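Local coordinates for muramidase (Trichobolus zukalii, PDB 6ZMV), which probably hydrolyses the beta-1,4 glycosidic bonds of bacterial peptidoglycan as a fungal lysozyme of glycoside hydrolase family 25, at residues Y137-V141 with E142-N146; A65-S68 with G69-A73; A17-N21 with S22-F26. All coordinates share one frame; numbering follows the deposited sequence.

Contact 1: residues Y137-V141 with E142-N146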
# COMPACT_ATOMS: atom_id res chain seq x y z
N TYR A 137 -10.99 8.32 0.70
CA TYR A 137 -11.27 9.62 0.07
C TYR A 137 -11.33 10.71 1.16
O TYR A 137 -10.63 11.72 1.06
CB TYR A 137 -12.59 9.56 -0.67
CG TYR A 137 -12.99 10.89 -1.26
CD1 TYR A 137 -12.49 11.25 -2.50
CD2 TYR A 137 -13.86 11.76 -0.62
CE1 TYR A 137 -12.81 12.46 -3.07
CE2 TYR A 137 -14.20 12.94 -1.21
CZ TYR A 137 -13.65 13.31 -2.42
OH TYR A 137 -14.00 14.49 -3.01
N TYR A 138 -12.15 10.51 2.18
CA TYR A 138 -12.33 11.58 3.17
C TYR A 138 -11.06 11.78 4.00
O TYR A 138 -10.80 12.93 4.38
CB TYR A 138 -13.55 11.37 4.05
CG TYR A 138 -14.81 11.46 3.25
CD1 TYR A 138 -15.20 12.67 2.72
CD2 TYR A 138 -15.57 10.35 2.96
CE1 TYR A 138 -16.33 12.81 1.95
CE2 TYR A 138 -16.68 10.46 2.17
CZ TYR A 138 -17.06 11.68 1.64
OH TYR A 138 -18.20 11.69 0.84
N TRP A 139 -10.28 10.74 4.25
CA TRP A 139 -9.01 10.88 4.96
C TRP A 139 -8.12 11.84 4.16
O TRP A 139 -7.54 12.78 4.66
CB TRP A 139 -8.30 9.53 5.21
CG TRP A 139 -7.15 9.68 6.14
CD1 TRP A 139 -7.20 9.52 7.49
CD2 TRP A 139 -5.82 10.14 5.82
NE1 TRP A 139 -5.98 9.79 8.04
CE2 TRP A 139 -5.13 10.22 7.06
CE3 TRP A 139 -5.15 10.52 4.67
CZ2 TRP A 139 -3.82 10.69 7.14
CZ3 TRP A 139 -3.84 10.95 4.76
CH2 TRP A 139 -3.20 11.08 5.99
N TRP A 140 -8.00 11.58 2.87
CA TRP A 140 -7.07 12.42 2.05
C TRP A 140 -7.58 13.87 2.02
O TRP A 140 -6.79 14.81 2.11
CB TRP A 140 -6.99 11.83 0.63
CG TRP A 140 -5.87 12.42 -0.16
CD1 TRP A 140 -5.88 13.44 -1.04
CD2 TRP A 140 -4.47 12.11 0.06
NE1 TRP A 140 -4.60 13.75 -1.44
CE2 TRP A 140 -3.73 12.96 -0.76
CE3 TRP A 140 -3.79 11.18 0.84
CZ2 TRP A 140 -2.35 12.91 -0.81
CZ3 TRP A 140 -2.42 11.12 0.79
CH2 TRP A 140 -1.73 12.00 -0.01
N VAL A 141 -8.89 14.04 1.84
CA VAL A 141 -9.44 15.39 1.74
C VAL A 141 -9.13 16.14 3.05
O VAL A 141 -8.55 17.26 3.01
CB VAL A 141 -10.92 15.37 1.43
CG1 VAL A 141 -11.54 16.75 1.62
CG2 VAL A 141 -11.22 14.80 0.06
N GLU A 142 -9.51 15.60 4.19
CA GLU A 142 -9.35 16.37 5.46
C GLU A 142 -7.88 16.47 5.86
O GLU A 142 -7.45 17.50 6.29
CB GLU A 142 -10.09 15.67 6.58
CG GLU A 142 -9.89 16.29 7.94
CD GLU A 142 -10.68 15.71 9.07
OE1 GLU A 142 -10.66 16.35 10.13
OE2 GLU A 142 -11.12 14.55 8.98
N CYS A 143 -7.12 15.40 5.72
CA CYS A 143 -5.81 15.33 6.38
C CYS A 143 -4.71 15.96 5.52
O CYS A 143 -3.67 16.36 6.05
CB CYS A 143 -5.44 13.90 6.77
SG CYS A 143 -6.52 13.22 8.04
N THR A 144 -4.92 16.10 4.23
CA THR A 144 -3.91 16.69 3.33
C THR A 144 -4.48 17.97 2.68
O THR A 144 -3.73 18.57 1.91
CB THR A 144 -3.40 15.73 2.24
OG1 THR A 144 -4.37 15.60 1.20
CG2 THR A 144 -2.97 14.38 2.79
N GLY A 145 -5.76 18.35 2.93
CA GLY A 145 -6.34 19.44 2.15
C GLY A 145 -6.63 19.03 0.71
O GLY A 145 -6.61 19.85 -0.18
N ASN A 146 -6.82 17.74 0.48
CA ASN A 146 -7.04 17.17 -0.85
C ASN A 146 -5.85 17.48 -1.76
O ASN A 146 -6.04 17.89 -2.91
CB ASN A 146 -8.35 17.63 -1.48
CG ASN A 146 -8.85 16.63 -2.51
OD1 ASN A 146 -8.46 15.45 -2.46
ND2 ASN A 146 -9.75 17.09 -3.37
O HOH W 1 -11.62 15.23 -5.22
O HOH W 2 -11.16 12.23 7.36
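Trp140 O is gripped by two donors of Thr144, the hydroxyl OG1 at 2.7 Å and the backbone N at 3.1 Å, which reach it from opposite faces of the carbonyl plane. The site is the C-terminal end of helix 137-144, the helix of a beta-alpha-beta unit between strands 132-136 and 156-159 of the family 25 barrel. Asn146 N adds a weak bond to the same oxygen as the chain turns back, Gly145 having left the helix with positive phi. The same i to i+4 spacing brings side chains together. The Trp140 indole swings away from its own N (chi1 -167°) and forward along the helix, toward its C-terminal end, where Thr144 CG2 sits squarely over its six-membered ring, 3.6 Å from the centroid. Asn146 OD1 meets the rim of this indole near its plane, while the amide itself stands at 75° to the ring and OD1 bonds to Gly170 N. Indole NE1 is satisfied by Ser147 O. Trp139 repeats the pattern with Cys143: CB lies over the six-membered ring and SG over the five-membered ring, 3.5 Å from its centroid, a sulfur-aromatic contact. The same sulfur forms a disulfide with Cys104, and Trp139 NE1 donates to Ser103 O, so both partners are tied to one neighbouring loop. On the outer side, a water donates to Glu142 OE2 at 2.8 Å and weakly to Tyr138 O. A second water accepts from Asn146 ND2 at 3.2 Å and makes a weak bond with Tyr137 OH.

Contact 2: residues A65-S68 with G69-A73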
# COMPACT_ATOMS: atom_id res chain seq x y z
N ALA A 65 2.96 11.01 13.85
CA ALA A 65 3.32 11.72 15.09
C ALA A 65 4.56 11.13 15.72
O ALA A 65 5.07 11.78 16.61
CB ALA A 65 2.16 11.66 16.05
N SER A 66 5.03 9.96 15.30
CA SER A 66 6.04 9.20 16.06
C SER A 66 7.47 9.53 15.57
O SER A 66 8.44 9.32 16.33
CB SER A 66 5.81 7.74 15.92
OG SER A 66 4.67 7.33 16.64
N SER A 67 7.65 9.96 14.32
CA SER A 67 8.99 10.19 13.74
C SER A 67 8.79 10.92 12.42
O SER A 67 7.64 11.09 11.95
CB SER A 67 9.76 8.93 13.48
OG SER A 67 9.25 8.36 12.22
N SER A 68 9.90 11.31 11.81
CA SER A 68 9.85 11.88 10.45
C SER A 68 9.40 10.84 9.41
O SER A 68 9.47 9.63 9.61
CB SER A 68 11.22 12.42 10.12
OG SER A 68 12.11 11.36 9.83
N GLY A 69 8.97 11.32 8.27
CA GLY A 69 8.64 10.42 7.16
C GLY A 69 9.85 9.72 6.64
O GLY A 69 9.76 8.54 6.22
N SER A 70 10.99 10.42 6.63
CA SER A 70 12.26 9.81 6.17
C SER A 70 12.60 8.59 7.04
O SER A 70 13.02 7.53 6.52
CB SER A 70 13.38 10.79 6.17
OG SER A 70 14.46 10.28 5.43
N ALA A 71 12.49 8.75 8.35
CA ALA A 71 12.88 7.67 9.27
C ALA A 71 11.98 6.45 9.04
O ALA A 71 12.46 5.31 9.09
CB ALA A 71 12.78 8.15 10.67
N GLN A 72 10.70 6.67 8.82
CA GLN A 72 9.79 5.53 8.58
C GLN A 72 10.02 4.90 7.19
O GLN A 72 9.93 3.67 7.11
CB GLN A 72 8.36 5.98 8.83
CG GLN A 72 8.08 5.98 10.32
CD GLN A 72 6.69 6.38 10.73
OE1 GLN A 72 5.67 5.90 10.24
NE2 GLN A 72 6.62 7.25 11.73
N ALA A 73 10.36 5.68 6.19
CA ALA A 73 10.73 5.09 4.90
C ALA A 73 11.98 4.22 5.04
O ALA A 73 12.01 3.13 4.47
CB ALA A 73 10.93 6.14 3.84
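Gly69 opens helix 69-78 directly after Ser68, whose side chain caps the first turn. Ser70 follows with CB 3.9 Å from Ser68 OG, at the margin of the cap. Ala71 supplies the capping bond: its backbone N donates to Ser68 OG over 3.0 Å, with 158° at the hydrogen. A chi1 of 75° holds that hydroxyl between the backbone N and carbonyl carbon of Ser68, turned forward over the first turn, and Ala71 CB lies 3.4 Å from Ser68 OG. Ser68 is thus the N-cap residue, set in the loop that leads from strand 55-61 into this helix of the family 25 barrel. Gln72 carries the rest of the contact. Its N bonds weakly to Ser68 O, while its side chain runs extended beyond CG, back past the helix start, and NE2 donates to Ser67 OG at 2.9 Å, the acceptor lying close to the amide plane. Ser67 OG in turn donates to Ser68 O at 2.9 Å, relaying the amide to the carbonyl that Gln72 N also reaches. Replacing Ser67 with an alanine would probably leave Gln72 NE2 without one of its two acceptors and Ser68 O without its side-chain donor, giving the loop more freedom to shift against the helix. The second acceptor of NE2 is Arg63 O, and Gln72 OE1 bonds to His60 NE2, so both ends of the carboxamide are engaged and its rotation is fixed. Gln72 CG passes 3.3 Å from Ser67 OG.

Contact 3: residues A17-N21 with S22-F26; sequences AGAYN and SGARF
Arg25 lays its guanidinium flat on the ring of Tyr20, the two planes 6° apart and their centres separated by 3.8 Å, a stacked cation-pi pair built across a Schellman motif. That motif ends helix 16-21 ahead of strand 26-33. Gly23 takes the positive phi, at backbone angles where any side chain would collide with the carbonyl oxygen of Ser22, which calls for glycine. Ala24 N donates to Ala19 O at 3.0 Å, and Gly23 N to Tyr20 O. Tyr20 places its ring by turning CG anti to the backbone N (chi1 -178°). The arginine comes to it folded: CG stands beside its own N, and a bend at chi2 (-74°) brings the guanidinium back over the ring, with NH2 above the ring centre and CZ over the tyrosine CZ. Arg25 NH2 also donates, in the guanidinium plane, to Tyr20 O at 2.9 Å. A second bond, Arg25 NH2 to Ala24 O at 2.8 Å, lets one nitrogen link the last helical turn to the loop and fixes how the group is rotated. Gly23 N and this NH2 approach Tyr20 O from opposite faces of its plane. A water accepts from Arg25 NH1 and donates to Tyr20 O, bridging the two. Ser22 OG donates to Ala19 O at 2.7 Å. The methyl groups of Ala19 and Ala24 touch, CB to CB 4.2 Å, and both lie against Phe5 and Tyr184. The Ala24 O that takes Arg25 NH2 also receives the Tyr20 CA hydrogen, almost straight, with Tyr20 CA 3.4 Å from Ala24 O.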
# COMPACT_ATOMS: atom_id res chain seq x y z
N ALA A 17 -1.78 -20.52 -2.35
CA ALA A 17 -2.06 -21.26 -3.60
C ALA A 17 -3.56 -21.29 -3.89
O ALA A 17 -3.98 -21.17 -5.05
CB ALA A 17 -1.51 -22.65 -3.55
N GLY A 18 -4.35 -21.46 -2.84
CA GLY A 18 -5.81 -21.42 -3.03
C GLY A 18 -6.23 -20.05 -3.53
O GLY A 18 -7.08 -19.95 -4.40
N ALA A 19 -5.67 -18.99 -2.97
CA ALA A 19 -5.97 -17.63 -3.43
C ALA A 19 -5.63 -17.50 -4.92
O ALA A 19 -6.48 -17.05 -5.70
CB ALA A 19 -5.23 -16.62 -2.59
N TYR A 20 -4.43 -17.91 -5.33
CA TYR A 20 -4.02 -17.85 -6.75
C TYR A 20 -5.04 -18.68 -7.59
O TYR A 20 -5.54 -18.22 -8.62
CB TYR A 20 -2.60 -18.38 -6.92
CG TYR A 20 -2.12 -18.28 -8.34
CD1 TYR A 20 -2.51 -19.26 -9.26
CD2 TYR A 20 -1.38 -17.21 -8.79
CE1 TYR A 20 -2.13 -19.17 -10.59
CE2 TYR A 20 -0.98 -17.12 -10.12
CZ TYR A 20 -1.40 -18.09 -11.04
OH TYR A 20 -1.07 -18.00 -12.35
N ASN A 21 -5.34 -19.88 -7.15
CA ASN A 21 -6.17 -20.77 -7.99
C ASN A 21 -7.55 -20.14 -8.13
O ASN A 21 -8.21 -20.34 -9.15
CB ASN A 21 -6.28 -22.17 -7.42
CG ASN A 21 -4.98 -22.93 -7.50
OD1 ASN A 21 -4.14 -22.63 -8.34
ND2 ASN A 21 -4.84 -23.93 -6.66
N SER A 22 -8.03 -19.40 -7.13
CA SER A 22 -9.34 -18.71 -7.17
C SER A 22 -9.33 -17.44 -8.01
O SER A 22 -10.40 -16.87 -8.20
CB SER A 22 -9.81 -18.39 -5.75
OG SER A 22 -9.18 -17.20 -5.24
N GLY A 23 -8.15 -16.99 -8.43
CA GLY A 23 -8.03 -15.86 -9.37
C GLY A 23 -7.18 -14.73 -8.85
O GLY A 23 -6.98 -13.77 -9.59
N ALA A 24 -6.77 -14.76 -7.59
CA ALA A 24 -5.91 -13.68 -7.10
C ALA A 24 -4.61 -13.69 -7.89
O ALA A 24 -4.02 -14.78 -8.11
CB ALA A 24 -5.59 -13.77 -5.62
N ARG A 25 -4.10 -12.50 -8.23
CA ARG A 25 -2.81 -12.37 -8.89
C ARG A 25 -1.81 -11.53 -8.10
O ARG A 25 -0.64 -11.51 -8.52
CB ARG A 25 -2.97 -11.93 -10.34
CG ARG A 25 -3.71 -12.95 -11.18
CD ARG A 25 -2.89 -14.17 -11.51
NE ARG A 25 -3.55 -15.19 -12.30
CZ ARG A 25 -4.24 -16.19 -11.79
NH1 ARG A 25 -4.77 -17.13 -12.56
NH2 ARG A 25 -4.46 -16.25 -10.51
N PHE A 26 -2.24 -10.80 -7.08
CA PHE A 26 -1.29 -10.03 -6.28
C PHE A 26 -1.75 -10.01 -4.84
O PHE A 26 -2.94 -10.21 -4.53
CB PHE A 26 -1.10 -8.60 -6.84
CG PHE A 26 -2.32 -7.71 -6.69
CD1 PHE A 26 -3.32 -7.75 -7.60
CD2 PHE A 26 -2.49 -6.85 -5.60
CE1 PHE A 26 -4.46 -6.96 -7.49
CE2 PHE A 26 -3.64 -6.10 -5.43
CZ PHE A 26 -4.62 -6.13 -6.41
O HOH W 3 -6.56 -19.02 -11.45

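In the fold
The contacts follow one another along the chain in the order 3, 2, 1, and none touches another. Contacts 1 and 2 are nearest, with centres 20 Å and nearest atoms about 10 Å apart; helix 109-127 joins them, touching Trp139, Trp140 and Thr144 of the first and Ser70, Gln72 and Ala73 of the second. Contact 3 lies across the chain's centre from both, its centre 33 Å from that of contact 1 and 34 Å from that of contact 2. Contact 2 starts a helix, while contacts 1 and 3 end helices, each with a positive-phi glycine. A glycerol, probably from crystallisation, sits about 3 Å from the Trp139 side chain and may mark a pocket.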